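Local coordinates for glycerate dehydrogenase related protein (Thermoplasma acidophilum, PDB 3GVX) that probably reduces glyoxylate or hydroxypyruvate with NADH or NADPH, as a member of the D-isomer specific 2-hydroxyacid dehydrogenase family, at residues 8-14 with 27-31; 34-40 with 48-54; 124-130 with 146-152; 130-135 with 155-160. All coordinates share one frame; numbering follows the deposited sequence.

Contact 1. Residues 8-14 with 27-31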
loop_
_atom_site.group_PDB
_atom_site.type_symbol
_atom_site.label_atom_id
_atom_site.label_comp_id
_atom_site.label_asym_id
_atom_site.label_seq_id
_atom_site.Cartn_x
_atom_site.Cartn_y
_atom_site.Cartn_z
ATOM N N PRO B 8 -7.330 35.314 -0.659
ATOM C CA PRO B 8 -8.722 35.045 -1.020
ATOM C C PRO B 8 -8.960 33.542 -0.891
ATOM O O PRO B 8 -8.225 32.735 -1.456
ATOM C CB PRO B 8 -8.798 35.537 -2.469
ATOM C CG PRO B 8 -7.688 36.570 -2.535
ATOM C CD PRO B 8 -6.601 35.880 -1.802
ATOM N N ALA B 9 -9.971 33.167 -0.122
ATOM C CA ALA B 9 -10.260 31.756 0.077
ATOM C C ALA B 9 -11.753 31.519 -0.055
ATOM O O ALA B 9 -12.556 32.335 0.382
ATOM C CB ALA B 9 -9.766 31.321 1.451
ATOM N N ASP B 10 -12.141 30.414 -0.672
ATOM C CA ASP B 10 -13.564 30.165 -0.797
ATOM C C ASP B 10 -14.158 29.402 0.372
ATOM O O ASP B 10 -13.497 29.169 1.398
ATOM C CB ASP B 10 -13.886 29.443 -2.103
ATOM C CG ASP B 10 -13.119 28.156 -2.266
ATOM O OD1 ASP B 10 -13.229 27.260 -1.402
ATOM O OD2 ASP B 10 -12.394 28.035 -3.268
ATOM N N GLY B 11 -15.431 29.051 0.205
ATOM C CA GLY B 11 -16.178 28.335 1.219
ATOM C C GLY B 11 -15.607 26.961 1.470
ATOM O O GLY B 11 -15.693 26.458 2.588
ATOM N N HIS B 12 -15.030 26.346 0.440
ATOM C CA HIS B 12 -14.427 25.028 0.606
ATOM C C HIS B 12 -13.257 25.165 1.571
ATOM O O HIS B 12 -13.174 24.483 2.598
ATOM C CB HIS B 12 -13.921 24.483 -0.729
ATOM C CG HIS B 12 -13.630 23.017 -0.705
ATOM N ND1 HIS B 12 -13.172 22.324 -1.808
ATOM C CD2 HIS B 12 -13.763 22.101 0.284
ATOM C CE1 HIS B 12 -13.034 21.048 -1.497
ATOM N NE2 HIS B 12 -13.385 20.886 -0.236
ATOM N N VAL B 13 -12.351 26.063 1.214
ATOM C CA VAL B 13 -11.188 26.342 2.025
ATOM C C VAL B 13 -11.683 26.717 3.415
ATOM O O VAL B 13 -11.231 26.173 4.414
ATOM C CB VAL B 13 -10.368 27.483 1.384
ATOM C CG1 VAL B 13 -9.120 27.766 2.201
ATOM C CG2 VAL B 13 -10.035 27.126 -0.081
ATOM N N ARG B 14 -12.656 27.614 3.473
ATOM C CA ARG B 14 -13.202 28.036 4.751
ATOM C C ARG B 14 -13.747 26.915 5.615
ATOM O O ARG B 14 -13.484 26.894 6.810
ATOM C CB ARG B 14 -14.275 29.094 4.540
ATOM C CG ARG B 14 -13.779 30.501 4.722
ATOM C CD ARG B 14 -14.156 31.382 3.569
ATOM N NE ARG B 14 -14.236 32.765 4.013
ATOM C CZ ARG B 14 -13.859 33.815 3.301
ATOM N NH1 ARG B 14 -13.361 33.650 2.092
ATOM N NH2 ARG B 14 -13.984 35.026 3.808
ATOM N N HIS B 27 -9.767 34.844 10.754
ATOM C CA HIS B 27 -9.952 36.085 10.068
ATOM C C HIS B 27 -9.572 35.848 8.643
ATOM O O HIS B 27 -8.635 35.108 8.332
ATOM C CB HIS B 27 -9.101 37.165 10.698
ATOM C CG HIS B 27 -9.433 37.415 12.128
ATOM N ND1 HIS B 27 -10.314 38.387 12.536
ATOM C CD2 HIS B 27 -9.056 36.757 13.249
ATOM C CE1 HIS B 27 -10.464 38.323 13.848
ATOM N NE2 HIS B 27 -9.710 37.341 14.303
ATOM N N TRP B 28 -10.335 36.477 7.773
ATOM C CA TRP B 28 -10.118 36.312 6.375
ATOM C C TRP B 28 -9.857 37.573 5.644
ATOM O O TRP B 28 -10.427 38.634 5.893
ATOM C CB TRP B 28 -11.285 35.577 5.733
ATOM C CG TRP B 28 -11.550 34.295 6.403
ATOM C CD1 TRP B 28 -12.271 34.112 7.539
ATOM C CD2 TRP B 28 -11.042 33.010 6.038
ATOM N NE1 TRP B 28 -12.252 32.803 7.908
ATOM C CE2 TRP B 28 -11.511 32.097 7.002
ATOM C CE3 TRP B 28 -10.249 32.539 4.988
ATOM C CZ2 TRP B 28 -11.203 30.737 6.960
ATOM C CZ3 TRP B 28 -9.942 31.188 4.945
ATOM C CH2 TRP B 28 -10.426 30.301 5.924
ATOM N N TYR B 29 -8.951 37.408 4.711
ATOM C CA TYR B 29 -8.537 38.451 3.840
ATOM C C TYR B 29 -9.758 38.887 3.022
ATOM O O TYR B 29 -10.562 38.049 2.620
ATOM C CB TYR B 29 -7.455 37.885 2.953
ATOM C CG TYR B 29 -7.090 38.813 1.862
ATOM C CD1 TYR B 29 -6.175 39.830 2.072
ATOM C CD2 TYR B 29 -7.675 38.699 0.615
ATOM C CE1 TYR B 29 -5.855 40.723 1.062
ATOM C CE2 TYR B 29 -7.373 39.584 -0.405
ATOM C CZ TYR B 29 -6.452 40.590 -0.179
ATOM O OH TYR B 29 -6.108 41.440 -1.196
ATOM N N PRO B 30 -9.894 40.197 2.743
ATOM C CA PRO B 30 -8.979 41.268 3.133
ATOM C C PRO B 30 -9.323 41.985 4.441
ATOM O O PRO B 30 -9.028 43.167 4.594
ATOM C CB PRO B 30 -9.045 42.192 1.933
ATOM C CG PRO B 30 -10.548 42.209 1.669
ATOM C CD PRO B 30 -10.992 40.745 1.919
ATOM N N ASP B 31 -9.942 41.286 5.385
ATOM C CA ASP B 31 -10.251 41.918 6.660
ATOM C C ASP B 31 -9.184 41.610 7.668
ATOM O O ASP B 31 -9.367 40.895 8.655
ATOM C CB ASP B 31 -11.624 41.515 7.132
ATOM C CG ASP B 31 -12.686 42.060 6.223
ATOM O OD1 ASP B 31 -12.792 43.300 6.108
ATOM O OD2 ASP B 31 -13.395 41.258 5.596
#

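Contact 2. Residues 34-40 with 48-54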
loop_
_atom_site.group_PDB
_atom_site.type_symbol
_atom_site.label_atom_id
_atom_site.label_comp_id
_atom_site.label_asym_id
_atom_site.label_seq_id
_atom_site.Cartn_x
_atom_site.Cartn_y
_atom_site.Cartn_z
ATOM N N ASP B 34 -4.411 41.451 13.195
ATOM C CA ASP B 34 -3.138 41.158 13.829
ATOM C C ASP B 34 -3.255 39.865 14.617
ATOM O O ASP B 34 -3.485 39.887 15.825
ATOM C CB ASP B 34 -2.771 42.297 14.786
ATOM C CG ASP B 34 -1.281 42.427 14.993
ATOM O OD1 ASP B 34 -0.583 41.398 14.882
ATOM O OD2 ASP B 34 -0.805 43.545 15.273
ATOM N N ALA B 35 -3.093 38.733 13.943
ATOM C CA ALA B 35 -3.207 37.442 14.611
ATOM C C ALA B 35 -1.869 36.792 14.962
ATOM O O ALA B 35 -0.803 37.206 14.491
ATOM C CB ALA B 35 -4.045 36.489 13.755
ATOM N N GLU B 36 -1.942 35.780 15.819
ATOM C CA GLU B 36 -0.765 35.039 16.224
ATOM C C GLU B 36 -0.286 34.175 15.074
ATOM O O GLU B 36 0.903 33.966 14.907
ATOM C CB GLU B 36 -1.084 34.168 17.418
ATOM C CG GLU B 36 -1.107 34.952 18.690
ATOM C CD GLU B 36 -1.362 34.087 19.905
ATOM O OE1 GLU B 36 -0.945 34.485 21.012
ATOM O OE2 GLU B 36 -1.981 33.011 19.762
ATOM N N ALA B 37 -1.223 33.683 14.278
ATOM C CA ALA B 37 -0.869 32.858 13.154
ATOM C C ALA B 37 -1.378 33.449 11.862
ATOM O O ALA B 37 -2.488 33.987 11.779
ATOM C CB ALA B 37 -1.401 31.451 13.353
ATOM N N GLN B 38 -0.531 33.366 10.852
ATOM C CA GLN B 38 -0.865 33.877 9.542
ATOM C C GLN B 38 -0.590 32.794 8.515
ATOM O O GLN B 38 0.480 32.186 8.507
ATOM C CB GLN B 38 -0.030 35.117 9.237
ATOM C CG GLN B 38 -0.452 35.853 7.997
ATOM C CD GLN B 38 0.293 37.160 7.851
ATOM O OE1 GLN B 38 0.223 38.024 8.726
ATOM N NE2 GLN B 38 1.017 37.312 6.754
ATOM N N VAL B 39 -1.568 32.534 7.661
ATOM C CA VAL B 39 -1.402 31.535 6.617
ATOM C C VAL B 39 -1.231 32.341 5.342
ATOM O O VAL B 39 -2.016 33.238 5.060
ATOM C CB VAL B 39 -2.637 30.623 6.503
ATOM C CG1 VAL B 39 -2.364 29.513 5.495
ATOM C CG2 VAL B 39 -3.000 30.060 7.876
ATOM N N ILE B 40 -0.206 32.023 4.570
ATOM C CA ILE B 40 0.074 32.784 3.376
ATOM C C ILE B 40 0.427 31.954 2.168
ATOM O O ILE B 40 0.629 30.748 2.238
ATOM C CB ILE B 40 1.282 33.717 3.613
ATOM C CG1 ILE B 40 2.560 32.874 3.650
ATOM C CG2 ILE B 40 1.147 34.454 4.949
ATOM C CD1 ILE B 40 3.859 33.673 3.715
ATOM N N LYS B 48 1.914 42.977 15.498
ATOM C CA LYS B 48 2.469 43.081 16.823
ATOM C C LYS B 48 2.317 41.782 17.572
ATOM O O LYS B 48 3.033 41.533 18.534
ATOM C CB LYS B 48 1.758 44.175 17.590
ATOM C CG LYS B 48 2.337 45.523 17.377
ATOM C CD LYS B 48 1.475 46.535 18.058
ATOM C CE LYS B 48 2.220 47.828 18.200
ATOM N NZ LYS B 48 1.282 48.931 17.933
ATOM N N ARG B 49 1.389 40.948 17.129
ATOM C CA ARG B 49 1.154 39.688 17.811
ATOM C C ARG B 49 1.641 38.462 17.041
ATOM O O ARG B 49 1.470 37.330 17.494
ATOM C CB ARG B 49 -0.343 39.565 18.111
ATOM C CG ARG B 49 -0.906 40.786 18.795
ATOM C CD ARG B 49 -2.362 40.606 19.147
ATOM N NE ARG B 49 -2.581 39.389 19.919
ATOM C CZ ARG B 49 -3.231 38.321 19.462
ATOM N NH1 ARG B 49 -3.730 38.320 18.233
ATOM N NH2 ARG B 49 -3.372 37.251 20.232
ATOM N N THR B 50 2.255 38.702 15.886
ATOM C CA THR B 50 2.727 37.622 15.024
ATOM C C THR B 50 3.709 36.679 15.701
ATOM O O THR B 50 4.724 37.101 16.250
ATOM C CB THR B 50 3.433 38.153 13.760
ATOM O OG1 THR B 50 2.693 39.242 13.198
ATOM C CG2 THR B 50 3.565 37.039 12.736
ATOM N N LYS B 51 3.403 35.391 15.652
ATOM C CA LYS B 51 4.273 34.379 16.228
ATOM C C LYS B 51 4.631 33.371 15.183
ATOM O O LYS B 51 5.705 32.800 15.195
ATOM C CB LYS B 51 3.569 33.617 17.328
ATOM C CG LYS B 51 3.250 34.374 18.559
ATOM C CD LYS B 51 2.473 33.438 19.444
ATOM C CE LYS B 51 2.355 33.960 20.846
ATOM N NZ LYS B 51 1.583 32.981 21.648
HETATM N N MSE B 52 3.698 33.143 14.279
HETATM C CA MSE B 52 3.905 32.121 13.279
HETATM C C MSE B 52 3.312 32.408 11.925
HETATM O O MSE B 52 2.191 32.895 11.812
HETATM C CB MSE B 52 3.372 30.787 13.822
HETATM C CG MSE B 52 3.498 29.577 12.880
HETATM SE SE MSE B 52 2.241 29.671 11.583
HETATM C CE MSE B 52 1.623 28.290 11.487
ATOM N N ILE B 53 4.078 32.062 10.899
ATOM C CA ILE B 53 3.656 32.245 9.529
ATOM C C ILE B 53 3.708 30.914 8.812
ATOM O O ILE B 53 4.743 30.251 8.776
ATOM C CB ILE B 53 4.567 33.263 8.818
ATOM C CG1 ILE B 53 4.515 34.594 9.580
ATOM C CG2 ILE B 53 4.140 33.439 7.364
ATOM C CD1 ILE B 53 5.437 35.662 9.057
ATOM N N GLN B 54 2.578 30.525 8.239
ATOM C CA GLN B 54 2.463 29.252 7.536
ATOM C C GLN B 54 2.234 29.377 6.033
ATOM O O GLN B 54 1.158 29.786 5.600
ATOM C CB GLN B 54 1.322 28.435 8.138
ATOM C CG GLN B 54 1.096 27.115 7.447
ATOM C CD GLN B 54 2.105 26.065 7.847
ATOM O OE1 GLN B 54 2.206 25.696 9.018
ATOM N NE2 GLN B 54 2.868 25.578 6.871
HETATM O O HOH W 1 0.114 39.291 13.181
#

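Contact 3. Residues 124-130 with 146-152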
loop_
_atom_site.group_PDB
_atom_site.type_symbol
_atom_site.label_atom_id
_atom_site.label_comp_id
_atom_site.label_asym_id
_atom_site.label_seq_id
_atom_site.Cartn_x
_atom_site.Cartn_y
_atom_site.Cartn_z
ATOM N N ALA B 124 12.377 -7.367 3.957
ATOM C CA ALA B 124 13.246 -6.252 4.268
ATOM C C ALA B 124 13.280 -5.211 3.157
ATOM O O ALA B 124 13.691 -5.482 2.026
ATOM C CB ALA B 124 14.653 -6.769 4.569
ATOM N N LEU B 125 12.821 -4.013 3.492
ATOM C CA LEU B 125 12.809 -2.898 2.553
ATOM C C LEU B 125 13.980 -1.968 2.885
ATOM O O LEU B 125 14.027 -1.371 3.966
ATOM C CB LEU B 125 11.489 -2.128 2.643
ATOM C CG LEU B 125 11.461 -0.760 1.957
ATOM C CD1 LEU B 125 11.749 -0.894 0.459
ATOM C CD2 LEU B 125 10.118 -0.110 2.222
ATOM N N GLY B 126 14.926 -1.870 1.958
ATOM C CA GLY B 126 16.078 -1.011 2.143
ATOM C C GLY B 126 15.813 0.355 1.537
ATOM O O GLY B 126 15.425 0.463 0.373
ATOM N N ILE B 127 15.997 1.405 2.334
ATOM C CA ILE B 127 15.777 2.760 1.846
ATOM C C ILE B 127 17.081 3.526 1.757
ATOM O O ILE B 127 17.849 3.624 2.713
ATOM C CB ILE B 127 14.811 3.572 2.732
ATOM C CG1 ILE B 127 13.463 2.859 2.816
ATOM C CG2 ILE B 127 14.628 4.970 2.148
ATOM C CD1 ILE B 127 12.562 3.396 3.890
ATOM N N LEU B 128 17.312 4.069 0.579
ATOM C CA LEU B 128 18.507 4.829 0.312
ATOM C C LEU B 128 18.135 6.301 0.425
ATOM O O LEU B 128 17.439 6.848 -0.433
ATOM C CB LEU B 128 19.000 4.497 -1.088
ATOM C CG LEU B 128 20.385 5.011 -1.468
ATOM C CD1 LEU B 128 21.445 4.405 -0.544
ATOM C CD2 LEU B 128 20.648 4.654 -2.933
ATOM N N GLY B 129 18.592 6.941 1.494
ATOM C CA GLY B 129 18.258 8.334 1.706
ATOM C C GLY B 129 17.049 8.363 2.610
ATOM O O GLY B 129 15.977 7.873 2.246
ATOM N N TYR B 130 17.202 8.928 3.799
ATOM C CA TYR B 130 16.083 8.950 4.712
ATOM C C TYR B 130 15.483 10.305 4.977
ATOM O O TYR B 130 15.544 10.840 6.094
ATOM C CB TYR B 130 16.446 8.302 6.034
ATOM C CG TYR B 130 15.224 7.721 6.691
ATOM C CD1 TYR B 130 14.462 6.755 6.040
ATOM C CD2 TYR B 130 14.814 8.143 7.949
ATOM C CE1 TYR B 130 13.318 6.220 6.629
ATOM C CE2 TYR B 130 13.670 7.616 8.549
ATOM C CZ TYR B 130 12.931 6.654 7.885
ATOM O OH TYR B 130 11.825 6.130 8.490
HETATM N N MSE B 146 6.549 -4.773 6.863
HETATM C CA MSE B 146 7.905 -4.924 6.363
HETATM C C MSE B 146 8.912 -4.509 7.411
HETATM O O MSE B 146 8.587 -3.786 8.335
HETATM C CB MSE B 146 8.095 -4.072 5.111
HETATM C CG MSE B 146 6.935 -4.172 4.135
HETATM SE SE MSE B 146 7.346 -3.346 2.573
HETATM C CE MSE B 146 8.351 -4.430 1.928
ATOM N N ARG B 147 10.140 -4.967 7.239
ATOM C CA ARG B 147 11.241 -4.625 8.119
ATOM C C ARG B 147 11.935 -3.508 7.346
ATOM O O ARG B 147 12.027 -3.572 6.121
ATOM C CB ARG B 147 12.149 -5.846 8.276
ATOM C CG ARG B 147 13.413 -5.634 9.069
ATOM C CD ARG B 147 14.263 -6.926 9.061
ATOM N NE ARG B 147 15.382 -6.839 9.989
ATOM C CZ ARG B 147 15.251 -6.620 11.292
ATOM N NH1 ARG B 147 14.042 -6.470 11.825
ATOM N NH2 ARG B 147 16.330 -6.533 12.060
ATOM N N VAL B 148 12.430 -2.486 8.033
ATOM C CA VAL B 148 13.058 -1.381 7.326
ATOM C C VAL B 148 14.530 -1.142 7.612
ATOM O O VAL B 148 14.957 -1.040 8.753
ATOM C CB VAL B 148 12.257 -0.075 7.551
ATOM C CG1 VAL B 148 12.981 1.110 6.929
ATOM C CG2 VAL B 148 10.847 -0.232 6.948
ATOM N N ILE B 149 15.302 -1.072 6.540
ATOM C CA ILE B 149 16.720 -0.834 6.624
ATOM C C ILE B 149 16.979 0.495 5.935
ATOM O O ILE B 149 16.502 0.755 4.826
ATOM C CB ILE B 149 17.497 -1.979 5.957
ATOM C CG1 ILE B 149 17.245 -3.258 6.763
ATOM C CG2 ILE B 149 18.990 -1.640 5.879
ATOM C CD1 ILE B 149 17.315 -4.514 5.972
ATOM N N ALA B 150 17.708 1.357 6.624
ATOM C CA ALA B 150 17.973 2.657 6.073
ATOM C C ALA B 150 19.432 2.976 5.986
ATOM O O ALA B 150 20.247 2.602 6.831
ATOM C CB ALA B 150 17.254 3.724 6.876
ATOM N N TYR B 151 19.757 3.647 4.905
ATOM C CA TYR B 151 21.100 4.085 4.706
ATOM C C TYR B 151 20.960 5.586 4.635
ATOM O O TYR B 151 20.369 6.120 3.691
ATOM C CB TYR B 151 21.672 3.564 3.405
ATOM C CG TYR B 151 22.916 4.324 3.072
ATOM C CD1 TYR B 151 24.099 4.101 3.763
ATOM C CD2 TYR B 151 22.872 5.374 2.171
ATOM C CE1 TYR B 151 25.211 4.921 3.572
ATOM C CE2 TYR B 151 23.973 6.196 1.967
ATOM C CZ TYR B 151 25.141 5.968 2.674
ATOM O OH TYR B 151 26.228 6.788 2.473
ATOM N N THR B 152 21.492 6.272 5.635
ATOM C CA THR B 152 21.349 7.707 5.632
ATOM C C THR B 152 22.426 8.538 6.264
ATOM O O THR B 152 23.197 8.095 7.112
ATOM C CB THR B 152 20.066 8.142 6.318
ATOM O OG1 THR B 152 19.918 9.558 6.182
ATOM C CG2 THR B 152 20.121 7.781 7.798
#

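Contact 4. Residues 130-135 with 155-160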
loop_
_atom_site.group_PDB
_atom_site.type_symbol
_atom_site.label_atom_id
_atom_site.label_comp_id
_atom_site.label_asym_id
_atom_site.label_seq_id
_atom_site.Cartn_x
_atom_site.Cartn_y
_atom_site.Cartn_z
ATOM N N TYR B 130 17.202 8.928 3.799
ATOM C CA TYR B 130 16.083 8.950 4.712
ATOM C C TYR B 130 15.483 10.305 4.977
ATOM O O TYR B 130 15.544 10.840 6.094
ATOM C CB TYR B 130 16.446 8.302 6.034
ATOM C CG TYR B 130 15.224 7.721 6.691
ATOM C CD1 TYR B 130 14.462 6.755 6.040
ATOM C CD2 TYR B 130 14.814 8.143 7.949
ATOM C CE1 TYR B 130 13.318 6.220 6.629
ATOM C CE2 TYR B 130 13.670 7.616 8.549
ATOM C CZ TYR B 130 12.931 6.654 7.885
ATOM O OH TYR B 130 11.825 6.130 8.490
ATOM N N GLY B 131 14.875 10.858 3.943
ATOM C CA GLY B 131 14.246 12.148 4.078
ATOM C C GLY B 131 12.719 12.062 4.175
ATOM O O GLY B 131 12.176 11.056 4.644
ATOM N N GLY B 132 12.040 13.126 3.759
ATOM C CA GLY B 132 10.592 13.155 3.803
ATOM C C GLY B 132 9.952 11.978 3.100
ATOM O O GLY B 132 8.996 11.389 3.590
ATOM N N ILE B 133 10.496 11.620 1.948
ATOM C CA ILE B 133 9.967 10.507 1.188
ATOM C C ILE B 133 10.286 9.183 1.857
ATOM O O ILE B 133 9.417 8.336 2.019
ATOM C CB ILE B 133 10.519 10.531 -0.235
ATOM C CG1 ILE B 133 10.025 11.808 -0.930
ATOM C CG2 ILE B 133 10.157 9.239 -0.958
ATOM C CD1 ILE B 133 10.541 12.013 -2.322
ATOM N N GLY B 134 11.535 9.030 2.269
ATOM C CA GLY B 134 11.947 7.817 2.939
ATOM C C GLY B 134 11.195 7.579 4.231
ATOM O O GLY B 134 10.910 6.434 4.578
ATOM N N ARG B 135 10.866 8.649 4.948
ATOM C CA ARG B 135 10.135 8.516 6.201
ATOM C C ARG B 135 8.705 8.081 5.975
ATOM O O ARG B 135 8.190 7.240 6.689
ATOM C CB ARG B 135 10.184 9.827 6.988
ATOM C CG ARG B 135 11.587 10.137 7.500
ATOM C CD ARG B 135 11.787 11.571 7.970
ATOM N NE ARG B 135 13.217 11.842 8.091
ATOM C CZ ARG B 135 13.935 11.716 9.200
ATOM N NH1 ARG B 135 13.365 11.336 10.327
ATOM N NH2 ARG B 135 15.242 11.931 9.161
ATOM N N SER B 155 20.062 10.559 11.110
ATOM C CA SER B 155 18.697 10.795 11.532
ATOM C C SER B 155 17.765 9.798 10.878
ATOM O O SER B 155 17.563 9.791 9.662
ATOM C CB SER B 155 18.240 12.226 11.221
ATOM O OG SER B 155 17.204 12.614 12.096
ATOM N N VAL B 156 17.242 8.921 11.714
ATOM C CA VAL B 156 16.287 7.932 11.285
ATOM C C VAL B 156 15.298 8.064 12.396
ATOM O O VAL B 156 15.568 8.719 13.404
ATOM C CB VAL B 156 16.851 6.489 11.285
ATOM C CG1 VAL B 156 17.940 6.357 10.235
ATOM C CG2 VAL B 156 17.323 6.105 12.687
ATOM N N ASP B 157 14.139 7.477 12.222
ATOM C CA ASP B 157 13.183 7.565 13.279
ATOM C C ASP B 157 12.885 6.178 13.769
ATOM O O ASP B 157 13.642 5.237 13.553
ATOM C CB ASP B 157 11.912 8.248 12.797
ATOM C CG ASP B 157 11.344 7.603 11.556
ATOM O OD1 ASP B 157 11.688 6.446 11.264
ATOM O OD2 ASP B 157 10.545 8.252 10.865
ATOM N N GLN B 158 11.762 6.071 14.444
ATOM C CA GLN B 158 11.337 4.817 14.993
ATOM C C GLN B 158 10.889 3.793 13.948
ATOM O O GLN B 158 10.790 2.629 14.275
ATOM C CB GLN B 158 10.181 5.057 15.947
ATOM C CG GLN B 158 8.867 4.729 15.296
ATOM C CD GLN B 158 7.792 5.703 15.661
ATOM O OE1 GLN B 158 7.061 5.505 16.634
ATOM N NE2 GLN B 158 7.691 6.780 14.891
ATOM N N ASN B 159 10.589 4.192 12.715
ATOM C CA ASN B 159 10.157 3.189 11.748
ATOM C C ASN B 159 11.308 2.517 11.006
ATOM O O ASN B 159 11.112 1.876 9.979
ATOM C CB ASN B 159 9.155 3.776 10.753
ATOM C CG ASN B 159 7.814 4.020 11.372
ATOM O OD1 ASN B 159 7.398 3.305 12.283
ATOM N ND2 ASN B 159 7.118 5.037 10.882
ATOM N N VAL B 160 12.510 2.670 11.543
ATOM C CA VAL B 160 13.688 2.057 10.957
ATOM C C VAL B 160 14.233 0.983 11.882
ATOM O O VAL B 160 14.526 1.249 13.039
ATOM C CB VAL B 160 14.808 3.069 10.724
ATOM C CG1 VAL B 160 16.054 2.325 10.267
ATOM C CG2 VAL B 160 14.386 4.134 9.709
HETATM O O HOH W 2 8.682 7.096 9.333
HETATM O O HOH W 3 10.303 11.109 10.616
#

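Contact 1. Residues 8-14 with 27-31
Arg14 and Trp28 run antiparallel, the arginine chain laid along one face of the indole for most of its length. Its aliphatic part lies over the benzene ring: CG of Arg14 stands 3.5 Å from the centroid of the six-membered ring of Trp28, a CH-pi contact close to the ring normal. Farther out, the guanidinium comes down almost flat over the pyrrole, the two planes 17° apart, in an off-centre cation-pi stack with Arg14 CZ 4.3 Å from the centroid of the five-membered ring of Trp28. NH2 of Arg14 reaches as far as CB of Trp28, at 3.4 Å. A bend at chi2 (130°) turns the arginine chain so that both its hydrocarbon and its charged end can follow the indole. The benzene end of the indole is also met by Ala9, whose CB is 3.5 Å from Trp28 CZ3, while Val13 CG1 approaches the ring edge more loosely. Beside this stack, Pro8 and Tyr29 point the same way, with CG of Pro8 3.7 Å from CE2 of Tyr29. Asp10 caps the start of helix 11-20 through a bond from Val13 N to its OD1 (3.0 Å). The contact thus fastens the helix of the beta-alpha-beta unit to strand 26-28, which pairs with strand 3-5, while Val13 also packs against helix 266-279.

Contact 2. Residues 34-40 with 48-54
The guanidinium of Arg49 has CG of Glu36 over one face and the carbonyl oxygen of Asp34 at its edge, in plane. That edge contact is a hydrogen bond, Arg49 NH1 to Asp34 O at 2.9 Å. The Glu36 carboxylate lies nearly parallel to the guanidinium, 13° between planes, but its OE1 sits well out of the guanidinium plane and makes only a long, charge-only salt bridge to NH2, which also pairs with Asp2. Lys51 runs alongside Glu36 and brings NZ to 3.0 Å from Glu36 OE1, from above the carboxylate plane, completing a three-residue salt-bridge network. The carboxylate of Asp34 grips the opposing backbone instead: Lys48 N meets the syn lone pair of OD2 at 2.8 Å, and Arg49 N reaches OD1 from above the carboxylate plane. A chi1 of -154° swings the Asp34 carboxylate toward these two N-H groups. A water links Asp34 OD1 and Ala35 O to Thr50 OG1, which also bonds Gly47 N. Glu36 O then accepts from both Lys51 N and Met52 N, and parallel pairing continues to Ile40 N and Gln54 O, 2.8 Å apart. The strands, 37-40 and 52-55, lie between strands 3-5 and 73-75 in the parallel sheet, and helix 266-279 packs on the face carrying Val39, Met52 and Gln54.

Contact 3. Residues 124-130 with 146-152
Strands 124-128 and 147-151 are the two parallel strands of a beta-alpha-beta unit, joined through helix 132-143, in a Rossmann-type domain of the kind that binds NAD in this family. Gly129, just past the end of the first strand, begins a sequence that fits the GxGxxG dinucleotide-binding pattern. Five backbone hydrogen bonds join the segments, the first from Leu125 N to Arg147 O (2.8 Å), the last from Gly129 N to Tyr151 O (2.9 Å). On the face of Leu125 and Ile127, CD1 of Ile127 crosses over to CG1 of Val148 at 3.8 Å, and the selenomethionine Met146 brings its CE to 4.0 Å from Leu125 CB. On the other face, Ala124 CB meets CD1 of Ile149 at 3.8 Å. Leu128 and Tyr151 lie side by side there, Leu128 CD1 beside Tyr151 CD2. Both have their CG anti to the backbone N (chi1 -170° and 165°), which directs them alike. Beyond the strands, CB of Tyr130 rests on CB of Thr152 at 3.6 Å, and the Tyr130 ring passes obliquely by Ala150 CB. Gly129 has positive phi (95°), where a side chain would run into the preceding carbonyl. Main-chain groups that face each other thus pair between the strands, with mostly apolar contacts on both faces, while Asp175 and Asp161 take the N-H groups of Ala124 and Val148 through their carboxylates.

Contact 4. Residues 130-135 with 155-160
OD1 of Asp157 is gripped by two donors that arrive from opposite faces of its carboxylate plane: the hydroxyl of Tyr130, at 2.8 Å, and its own segment's Asn159 N, at 2.9 Å, which makes an Asx turn. The tyrosine ring and the carboxylate stand nearly perpendicular, 86° apart, with Asp157 CG at the ring edge. Over one ring face, Val160 CG2 lies 3.9 Å from the centroid of Tyr130, a CH-pi contact. Tyr130 and Gly131 belong to the glycine-rich turn that, in the Rossmann pattern, leads from the first strand into helix 132-143, so the contact joins the start of that helix to the loop before strand 162-163. Arg135, its chain extended from CG to NE, lays its guanidinium over CD2 of Tyr130 and gives weak bonds to Tyr130 O. Its NH2 is 3.2 Å from Ser155 O. Asp157 OD2 is reached through water: one molecule bridges it to Arg135 NH1, and another, 2.7 Å from Asp157 OD2, also touches Arg135 O and Asn159 ND2.

Overall arrangement
From the N terminus, contact 1 closes the loop that runs through helix 11-20, and contact 2 follows in series, closing the short connection between strands 37-40 and 52-55. Both reach the same parallel sheet, their centres about 15 Å apart. Much later in the chain, contact 3 closes the crossover through helix 132-143 in the second, larger sheet. Contact 4 opens at Tyr130, which it shares with contact 3, and ends after contact 3 has closed, so the two cross; they also touch, with Val148 against Asn159. Contact 4 ties the start of helix 132-143 to the loop before strand 162-163. Contacts 1 and 3, with centres about 42 Å apart, lie on opposite sides of the chain's centre.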